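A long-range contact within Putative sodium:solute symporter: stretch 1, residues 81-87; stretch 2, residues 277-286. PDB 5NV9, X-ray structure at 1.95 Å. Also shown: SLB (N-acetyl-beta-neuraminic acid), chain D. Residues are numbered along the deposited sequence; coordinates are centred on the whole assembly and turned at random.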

ATOM      1  N   GLY A  81       2.936 -12.734  -7.020  1.00 21.84           N
ATOM      2  CA  GLY A  81       3.239 -11.376  -6.570  1.00 20.99           C
ATOM      3  C   GLY A  81       3.814 -11.216  -5.188  1.00 21.19           C
ATOM      4  O   GLY A  81       4.736 -10.427  -4.990  1.00 19.08           O
ATOM      5  N   GLN A  82       3.253 -11.945  -4.216  1.00 20.10           N
ATOM      6  CA  GLN A  82       3.693 -11.909  -2.823  1.00 22.00           C
ATOM      7  C   GLN A  82       5.104 -12.424  -2.618  1.00 21.08           C
ATOM      8  O   GLN A  82       5.910 -11.853  -1.851  1.00 19.39           O
ATOM      9  N   TYR A  83       5.402 -13.524  -3.291  1.00 23.23           N
ATOM     10  CA  TYR A  83       6.715 -14.136  -3.179  1.00 25.27           C
ATOM     11  C   TYR A  83       7.798 -13.338  -3.904  1.00 23.54           C
ATOM     12  O   TYR A  83       8.950 -13.329  -3.477  1.00 24.37           O
ATOM     13  N   LEU A  84       7.432 -12.607  -4.941  1.00 23.25           N
ATOM     14  CA  LEU A  84       8.407 -11.713  -5.594  1.00 23.75           C
ATOM     15  C   LEU A  84       8.722 -10.524  -4.689  1.00 21.37           C
ATOM     16  O   LEU A  84       9.740  -9.949  -4.816  1.00 23.52           O
ATOM     17  N   ALA A  85       7.812 -10.177  -3.800  1.00 24.89           N
ATOM     18  CA  ALA A  85       7.930  -9.022  -2.892  1.00 23.98           C
ATOM     19  C   ALA A  85       8.886  -9.399  -1.787  1.00 26.96           C
ATOM     20  O   ALA A  85       9.563  -8.533  -1.229  1.00 29.02           O
ATOM     21  N   ILE A  86       8.930 -10.686  -1.457  1.00 26.12           N
ATOM     22  CA  ILE A  86       9.907 -11.166  -0.495  1.00 28.07           C
ATOM     23  C   ILE A  86      11.261 -11.327  -1.186  1.00 27.18           C
ATOM     24  O   ILE A  86      12.270 -10.905  -0.646  1.00 26.94           O
ATOM     25  N   ALA A  87      11.279 -11.939  -2.370  1.00 25.23           N
ATOM     26  CA  ALA A  87      12.525 -12.161  -3.088  1.00 23.01           C
ATOM     27  C   ALA A  87      13.367 -10.922  -3.361  1.00 23.44           C
ATOM     28  O   ALA A  87      14.574 -11.010  -3.431  1.00 23.56           O
ATOM     29  N   ASN A 277       8.484  -8.409   8.139  1.00 21.65           N
ATOM     30  CA  ASN A 277       7.598  -8.174   7.038  1.00 21.38           C
ATOM     31  C   ASN A 277       7.584  -9.403   6.120  1.00 20.47           C
ATOM     32  O   ASN A 277       6.500  -9.881   5.771  1.00 22.46           O
ATOM     33  N   ALA A 278       8.751  -9.928   5.751  1.00 20.11           N
ATOM     34  CA  ALA A 278       8.801 -11.180   4.975  1.00 21.89           C
ATOM     35  C   ALA A 278       8.027 -12.380   5.534  1.00 24.83           C
ATOM     36  O   ALA A 278       7.317 -13.056   4.796  1.00 25.13           O
ATOM     37  N   LYS A 279       8.128 -12.625   6.829  1.00 27.97           N
ATOM     38  CA  LYS A 279       7.354 -13.679   7.474  1.00 26.99           C
ATOM     39  C   LYS A 279       5.848 -13.499   7.286  1.00 25.61           C
ATOM     40  O   LYS A 279       5.173 -14.449   6.900  1.00 22.48           O
ATOM     41  N   LEU A 280       5.359 -12.264   7.465  1.00 22.81           N
ATOM     42  CA  LEU A 280       3.935 -11.965   7.298  1.00 22.18           C
ATOM     43  C   LEU A 280       3.443 -12.146   5.865  1.00 22.67           C
ATOM     44  O   LEU A 280       2.346 -12.691   5.639  1.00 20.07           O
ATOM     45  N   VAL A 281       4.261 -11.709   4.882  1.00 21.83           N
ATOM     46  CA  VAL A 281       3.906 -11.772   3.507  1.00 21.64           C
ATOM     47  C   VAL A 281       3.943 -13.241   3.035  1.00 23.00           C
ATOM     48  O   VAL A 281       3.197 -13.642   2.140  1.00 21.12           O
ATOM     49  N   ALA A 282       4.835 -14.034   3.614  1.00 23.27           N
ATOM     50  CA  ALA A 282       4.905 -15.440   3.259  1.00 24.70           C
ATOM     51  C   ALA A 282       3.706 -16.270   3.800  1.00 25.48           C
ATOM     52  O   ALA A 282       3.416 -17.337   3.275  1.00 28.85           O
ATOM     53  N   ILE A 283       3.000 -15.787   4.809  1.00 26.43           N
ATOM     54  CA  ILE A 283       1.997 -16.601   5.503  1.00 30.07           C
ATOM     55  C   ILE A 283       0.605 -16.033   5.354  1.00 28.55           C
ATOM     56  O   ILE A 283      -0.307 -16.707   4.863  1.00 34.16           O
ATOM     57  N   ILE A 284       0.440 -14.762   5.656  1.00 26.67           N
ATOM     58  CA  ILE A 284      -0.918 -14.167   5.640  1.00 24.88           C
ATOM     59  C   ILE A 284      -1.722 -14.094   4.301  1.00 23.82           C
ATOM     60  O   ILE A 284      -2.867 -14.522   4.293  1.00 19.19           O
ATOM     61  N   PRO A 285      -1.159 -13.514   3.182  1.00 26.38           N
ATOM     62  CA  PRO A 285      -1.825 -13.458   1.874  1.00 24.40           C
ATOM     63  C   PRO A 285      -2.387 -14.768   1.404  1.00 24.24           C
ATOM     64  O   PRO A 285      -3.456 -14.785   0.773  1.00 23.87           O
ATOM     65  N   ILE A 286      -1.682 -15.864   1.667  1.00 22.52           N
ATOM     66  CA  ILE A 286      -2.197 -17.169   1.342  1.00 26.41           C
ATOM     67  C   ILE A 286      -3.630 -17.326   1.892  1.00 26.99           C
ATOM     68  O   ILE A 286      -4.491 -17.925   1.235  1.00 23.95           O
TER

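Gln 82 serves both the helix contact and the bound N-acetyl-beta-neuraminic acid. Its CA-to-CB bond points toward the second stretch, and with chi1 -50° (m), chi2 -71° (m) and chi3 -25°, Gln 82 OE1 lies 3.3 Å from Pro 285 CG and 3.6 Å from Val 281 CG1. The same OE1 accepts a very short hydrogen bond from SLB O9 (2.5 Å), while NE2 of Gln 82 donates to SLB O7 at 3.0 Å, nearly linear at 171°. Val 281, chi1 t, also approaches the sugar, its CG1 lying 3.7 Å from SLB O9.

The helices run antiparallel (173°), with axes 9.2 Å apart at closest approach. Their CA atoms come nearest at Ile 86 and Ala 278, 5.6 Å apart. In its m, t rotamer Ile 86 places CG2 4.0 Å from Ala 278 CB, CG1 3.8 Å from Val 281 CG1 and CD1 3.7 Å from Ala 282 CB.

Tyr 83 starts sideways, but chi1 m brings its end inward: OH donates to Ala 282 O at 2.9 Å, the sole direct hydrogen bond between the stretches. Water 1 adds a bridge, donating to Val 281 O (2.6 Å) and weakly to Tyr 83 OH (3.1 Å). Water 2 accepts from Asn 277 ND2 (2.8 Å) and donates weakly to Ala 85 O (3.4 Å).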

ATOM      1  CB  GLN A  82       2.739 -12.764  -1.939  1.00 22.22           C
ATOM      2  CG  GLN A  82       1.285 -12.443  -2.160  1.00 23.77           C
ATOM      3  CD  GLN A  82       0.911 -11.081  -1.599  1.00 23.84           C
ATOM      4  OE1 GLN A  82       1.555 -10.571  -0.688  1.00 23.77           O
ATOM      5  NE2 GLN A  82      -0.191 -10.554  -2.052  1.00 25.42           N
ATOM      6  CB  TYR A  83       6.636 -15.646  -3.548  1.00 25.80           C
ATOM      7  CG  TYR A  83       5.740 -16.322  -2.519  1.00 27.48           C
ATOM      8  CD1 TYR A  83       6.188 -16.573  -1.241  1.00 28.69           C
ATOM      9  CD2 TYR A  83       4.407 -16.588  -2.786  1.00 30.44           C
ATOM     10  CE1 TYR A  83       5.352 -17.100  -0.263  1.00 29.07           C
ATOM     11  CE2 TYR A  83       3.564 -17.122  -1.812  1.00 29.64           C
ATOM     12  CZ  TYR A  83       4.046 -17.364  -0.552  1.00 29.85           C
ATOM     13  OH  TYR A  83       3.233 -17.932   0.399  1.00 31.87           O
ATOM     14  CB  LEU A  84       7.891 -11.178  -6.922  1.00 23.15           C
ATOM     15  CG  LEU A  84       7.745 -12.259  -7.992  1.00 24.80           C
ATOM     16  CD1 LEU A  84       7.067 -11.725  -9.268  1.00 24.62           C
ATOM     17  CD2 LEU A  84       9.087 -12.886  -8.302  1.00 25.44           C
ATOM     18  CB  ALA A  85       6.584  -8.647  -2.310  1.00 22.00           C
ATOM     19  CB  ILE A  86       9.471 -12.494   0.116  1.00 29.06           C
ATOM     20  CG1 ILE A  86       8.149 -12.312   0.841  1.00 29.59           C
ATOM     21  CG2 ILE A  86      10.560 -13.099   1.011  1.00 27.95           C
ATOM     22  CD1 ILE A  86       7.561 -13.632   1.292  1.00 31.22           C
ATOM     23  CB  ALA A  87      12.235 -12.852  -4.406  1.00 24.97           C
ATOM     24  CB  ASN A 277       7.984  -6.913   6.270  1.00 22.11           C
ATOM     25  CG  ASN A 277       7.188  -6.763   5.002  1.00 22.46           C
ATOM     26  OD1 ASN A 277       6.028  -6.397   5.055  1.00 21.70           O
ATOM     27  ND2 ASN A 277       7.807  -7.106   3.832  1.00 22.81           N
ATOM     28  CB  ALA A 278      10.211 -11.573   4.684  1.00 24.03           C
ATOM     29  CB  LYS A 279       7.680 -13.721   8.934  1.00 28.77           C
ATOM     30  CG  LYS A 279       9.096 -14.234   9.173  1.00 33.10           C
ATOM     31  CD  LYS A 279       9.530 -13.948  10.598  1.00 39.76           C
ATOM     32  CE  LYS A 279      10.792 -14.707  10.942  1.00 43.42           C
ATOM     33  NZ  LYS A 279      10.902 -14.745  12.423  1.00 48.09           N
ATOM     34  CB  LEU A 280       3.597 -10.550   7.818  1.00 22.28           C
ATOM     35  CG  LEU A 280       3.647 -10.435   9.341  1.00 23.42           C
ATOM     36  CD1 LEU A 280       3.718  -8.968   9.808  1.00 23.26           C
ATOM     37  CD2 LEU A 280       2.409 -11.111   9.936  1.00 25.52           C
ATOM     38  CB  VAL A 281       4.821 -10.844   2.667  1.00 22.20           C
ATOM     39  CG1 VAL A 281       4.552 -11.027   1.196  1.00 25.08           C
ATOM     40  CG2 VAL A 281       4.594  -9.390   3.054  1.00 22.59           C
ATOM     41  CB  ALA A 282       6.225 -16.038   3.756  1.00 25.24           C
ATOM     42  CB  ILE A 283       2.324 -16.734   6.992  1.00 33.31           C
ATOM     43  CG1 ILE A 283       3.634 -17.436   7.156  1.00 36.01           C
ATOM     44  CG2 ILE A 283       1.236 -17.521   7.705  1.00 39.14           C
ATOM     45  CD1 ILE A 283       3.756 -18.727   6.394  1.00 38.78           C
ATOM     46  CB  ILE A 284      -0.936 -12.878   6.486  1.00 25.68           C
ATOM     47  CG1 ILE A 284      -0.571 -13.236   7.955  1.00 27.64           C
ATOM     48  CG2 ILE A 284      -2.280 -12.162   6.461  1.00 25.68           C
ATOM     49  CD1 ILE A 284      -1.424 -14.299   8.665  1.00 28.57           C
ATOM     50  CB  PRO A 285      -0.695 -12.999   0.928  1.00 24.29           C
ATOM     51  CG  PRO A 285       0.031 -12.051   1.821  1.00 26.29           C
ATOM     52  CD  PRO A 285       0.095 -12.765   3.140  1.00 25.82           C
ATOM     53  CB  ILE A 286      -1.392 -18.302   1.983  1.00 31.17           C
ATOM     54  CG1 ILE A 286       0.016 -18.376   1.452  1.00 38.30           C
ATOM     55  CG2 ILE A 286      -2.044 -19.642   1.681  1.00 32.48           C
ATOM     56  CD1 ILE A 286       0.864 -19.398   2.208  1.00 42.07           C
TER
HETATM   57  C1  SLB D 503      -2.994  -3.348  -1.139  1.00 27.24           C
HETATM   58  C2  SLB D 503      -1.759  -3.780  -1.880  1.00 25.15           C
HETATM   59  C3  SLB D 503      -2.106  -3.991  -3.335  1.00 24.67           C
HETATM   60  C4  SLB D 503      -0.952  -4.641  -4.132  1.00 25.99           C
HETATM   61  C5  SLB D 503      -0.675  -5.973  -3.435  1.00 26.42           C
HETATM   62  C6  SLB D 503      -0.322  -5.727  -1.953  1.00 26.08           C
HETATM   63  C7  SLB D 503      -0.043  -6.997  -1.139  1.00 24.20           C
HETATM   64  C8  SLB D 503       0.273  -6.680   0.299  1.00 22.85           C
HETATM   65  C9  SLB D 503       0.713  -7.926   1.066  1.00 24.83           C
HETATM   66  C10 SLB D 503       0.274  -7.914  -4.627  1.00 28.16           C
HETATM   67  C11 SLB D 503       1.580  -8.602  -4.930  1.00 31.60           C
HETATM   68  N5  SLB D 503       0.425  -6.694  -4.093  1.00 27.84           N
HETATM   69  O1A SLB D 503      -3.702  -4.248  -0.570  1.00 24.48           O
HETATM   70  O1B SLB D 503      -3.307  -2.097  -1.157  1.00 29.61           O
HETATM   71  O2  SLB D 503      -0.697  -2.791  -1.755  1.00 24.77           O
HETATM   72  O4  SLB D 503      -1.340  -4.884  -5.528  1.00 24.67           O
HETATM   73  O6  SLB D 503      -1.392  -5.048  -1.300  1.00 27.94           O
HETATM   74  O7  SLB D 503      -1.189  -7.854  -1.123  1.00 23.82           O
HETATM   75  O8  SLB D 503       1.292  -5.689   0.366  1.00 25.09           O
HETATM   76  O9  SLB D 503       1.966  -8.461   0.571  1.00 27.58           O
HETATM   77  O10 SLB D 503      -0.830  -8.456  -4.802  1.00 26.82           O
HETATM   78  O   HOH W   1       1.668 -15.326   0.920  1.00 40.05           O
HETATM   79  O   HOH W   2       7.338  -7.741   1.152  1.00 37.35           O